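Local coordinates for protein ESSB (Geobacillus thermodenitrificans, PDB 2YNQ) that is an integral membrane component of the type VII secretion system, seen here as its extracellular domain, and probably takes part in protein export, at residues Tyr34-Met39 against Tyr80-Gly85. Residues are numbered along the deposited sequence; the frame is centred on the assembly and turned at random.
Sequences YAPEDM and YWIYIG
Pro-36 presses its ring from the loop between helix 24-31 and helix 41-53 against Ile-82 and Tyr-83 on helix 75-85. Starting at its CB, the first neighbour is Ile-82 CG2 at 3.9 Å, with Ile-82 CD1 only slightly farther, at 4.0 Å from that same CB. One atom on, Pro-36 CG lies 3.8 Å from Tyr-83 CE1, obliquely to the aromatic ring, and still reaches Ile-82 CG2 at 4.1 Å. The ring therefore bridges two consecutive side chains of the helix. In Ile-82, CG2 is anti to the backbone N (chi1 -68°), and the CG1 branch, extended at chi2 (166°), brings CD1 to the proline CB; the two residues run past each other in opposite directions. Ile-82 also touches Ala-48 of helix 41-53.

Beside the proline, Glu-37 as modelled bends at chi2 toward the Tyr-83 hydroxyl, but Glu-37 OE2 and Tyr-83 OH are set too close together, so no bond should be read from the pair. Loop carbonyls find partners outside the contact: Tyr-34 O accepts from Arg-86 and Pro-36 O from Gln-44. With no hydrogen bond assigned between the two segments, the chemistry implies an apolar packing of loop on helix within this domain of helices and loops, without strands, resting on carbon contacts of Pro-36 with Ile-82 and Tyr-83.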
loop_
_atom_site.group_PDB
_atom_site.type_symbol
_atom_site.label_atom_id
_atom_site.label_comp_id
_atom_site.label_asym_id
_atom_site.label_seq_id
_atom_site.Cartn_x
_atom_site.Cartn_y
_atom_site.Cartn_z
ATOM N N TYR D 34 -7.870 -17.848 -12.600
ATOM C CA TYR D 34 -9.094 -17.561 -13.333
ATOM C C TYR D 34 -9.139 -16.115 -13.837
ATOM O O TYR D 34 -8.705 -15.194 -13.136
ATOM C CB TYR D 34 -10.325 -17.863 -12.462
ATOM C CG TYR D 34 -10.456 -19.330 -12.085
ATOM C CD1 TYR D 34 -10.884 -20.264 -13.016
ATOM C CD2 TYR D 34 -10.133 -19.786 -10.798
ATOM C CE1 TYR D 34 -10.988 -21.597 -12.685
ATOM C CE2 TYR D 34 -10.231 -21.117 -10.464
ATOM C CZ TYR D 34 -10.660 -22.017 -11.412
ATOM O OH TYR D 34 -10.789 -23.345 -11.117
ATOM N N ALA D 35 -9.691 -15.939 -15.041
ATOM C CA ALA D 35 -9.823 -14.639 -15.680
ATOM C C ALA D 35 -10.986 -13.903 -15.069
ATOM O O ALA D 35 -12.096 -14.409 -15.067
ATOM C CB ALA D 35 -10.032 -14.788 -17.175
ATOM N N PRO D 36 -10.739 -12.692 -14.558
ATOM C CA PRO D 36 -11.774 -11.923 -13.869
ATOM C C PRO D 36 -12.902 -11.455 -14.784
ATOM O O PRO D 36 -14.026 -11.303 -14.321
ATOM C CB PRO D 36 -10.999 -10.719 -13.301
ATOM C CG PRO D 36 -9.795 -10.623 -14.116
ATOM C CD PRO D 36 -9.431 -12.013 -14.518
ATOM N N GLU D 37 -12.607 -11.243 -16.063
ATOM C CA GLU D 37 -13.577 -10.707 -17.004
ATOM C C GLU D 37 -14.732 -11.696 -17.240
ATOM O O GLU D 37 -15.838 -11.295 -17.570
ATOM C CB GLU D 37 -12.904 -10.308 -18.333
ATOM C CG GLU D 37 -11.715 -9.320 -18.213
ATOM C CD GLU D 37 -10.404 -9.987 -17.726
ATOM O OE1 GLU D 37 -10.245 -11.222 -17.822
ATOM O OE2 GLU D 37 -9.507 -9.273 -17.229
ATOM N N ASP D 38 -14.479 -12.988 -17.061
ATOM C CA ASP D 38 -15.539 -13.964 -17.275
ATOM C C ASP D 38 -16.275 -14.409 -16.005
ATOM O O ASP D 38 -17.185 -15.234 -16.068
ATOM C CB ASP D 38 -15.041 -15.193 -18.047
ATOM C CG ASP D 38 -16.141 -15.788 -18.917
ATOM O OD1 ASP D 38 -16.680 -15.006 -19.748
ATOM O OD2 ASP D 38 -16.498 -16.994 -18.745
ATOM N N MET D 39 -15.881 -13.869 -14.861
ATOM C CA MET D 39 -16.505 -14.239 -13.611
ATOM C C MET D 39 -17.922 -13.687 -13.498
ATOM O O MET D 39 -18.198 -12.588 -13.980
ATOM C CB MET D 39 -15.658 -13.717 -12.460
ATOM C CG MET D 39 -14.478 -14.585 -12.145
ATOM S SD MET D 39 -13.378 -13.797 -10.968
ATOM C CE MET D 39 -12.024 -14.977 -10.991
ATOM N N TYR D 80 -10.632 -2.980 -12.155
ATOM C CA TYR D 80 -9.515 -2.128 -11.771
ATOM C C TYR D 80 -8.806 -2.689 -10.535
ATOM O O TYR D 80 -7.597 -2.910 -10.559
ATOM C CB TYR D 80 -9.984 -0.713 -11.481
ATOM C CG TYR D 80 -8.879 0.144 -10.922
ATOM C CD1 TYR D 80 -8.047 0.860 -11.769
ATOM C CD2 TYR D 80 -8.651 0.234 -9.541
ATOM C CE1 TYR D 80 -7.010 1.652 -11.263
ATOM C CE2 TYR D 80 -7.622 1.027 -9.028
ATOM C CZ TYR D 80 -6.801 1.730 -9.902
ATOM O OH TYR D 80 -5.767 2.526 -9.445
ATOM N N TRP D 81 -9.561 -2.927 -9.462
ATOM C CA TRP D 81 -8.948 -3.362 -8.213
ATOM C C TRP D 81 -8.379 -4.766 -8.283
ATOM O O TRP D 81 -7.364 -5.065 -7.639
ATOM C CB TRP D 81 -9.916 -3.188 -7.032
ATOM C CG TRP D 81 -10.026 -1.723 -6.681
ATOM C CD1 TRP D 81 -11.090 -0.895 -6.907
ATOM C CD2 TRP D 81 -8.987 -0.902 -6.104
ATOM N NE1 TRP D 81 -10.783 0.387 -6.492
ATOM C CE2 TRP D 81 -9.507 0.401 -5.979
ATOM C CE3 TRP D 81 -7.676 -1.154 -5.669
ATOM C CZ2 TRP D 81 -8.757 1.461 -5.445
ATOM C CZ3 TRP D 81 -6.930 -0.102 -5.137
ATOM C CH2 TRP D 81 -7.476 1.189 -5.030
ATOM N N ILE D 82 -9.009 -5.624 -9.080
ATOM C CA ILE D 82 -8.506 -6.964 -9.253
ATOM C C ILE D 82 -7.150 -6.911 -9.974
ATOM O O ILE D 82 -6.195 -7.609 -9.581
ATOM C CB ILE D 82 -9.512 -7.867 -10.012
ATOM C CG1 ILE D 82 -10.758 -8.136 -9.150
ATOM C CG2 ILE D 82 -8.826 -9.169 -10.454
ATOM C CD1 ILE D 82 -11.988 -8.740 -9.911
ATOM N N TYR D 83 -7.044 -6.077 -11.004
ATOM C CA TYR D 83 -5.744 -5.951 -11.695
ATOM C C TYR D 83 -4.689 -5.279 -10.851
ATOM O O TYR D 83 -3.500 -5.646 -10.919
ATOM C CB TYR D 83 -5.842 -5.184 -13.005
ATOM C CG TYR D 83 -6.762 -5.775 -14.029
ATOM C CD1 TYR D 83 -6.777 -7.146 -14.300
ATOM C CD2 TYR D 83 -7.598 -4.940 -14.770
ATOM C CE1 TYR D 83 -7.646 -7.670 -15.271
ATOM C CE2 TYR D 83 -8.446 -5.440 -15.734
ATOM C CZ TYR D 83 -8.470 -6.807 -15.977
ATOM O OH TYR D 83 -9.326 -7.260 -16.961
ATOM N N ILE D 84 -5.090 -4.261 -10.096
ATOM C CA ILE D 84 -4.166 -3.686 -9.130
ATOM C C ILE D 84 -3.699 -4.813 -8.223
ATOM O O ILE D 84 -2.502 -4.979 -8.020
ATOM C CB ILE D 84 -4.785 -2.576 -8.264
ATOM C CG1 ILE D 84 -5.004 -1.291 -9.079
ATOM C CG2 ILE D 84 -3.902 -2.324 -7.057
ATOM C CD1 ILE D 84 -3.699 -0.511 -9.507
ATOM N N GLY D 85 -4.636 -5.614 -7.705
ATOM C CA GLY D 85 -4.275 -6.709 -6.789
ATOM C C GLY D 85 -3.337 -7.739 -7.413
ATOM O O GLY D 85 -2.496 -8.308 -6.732
#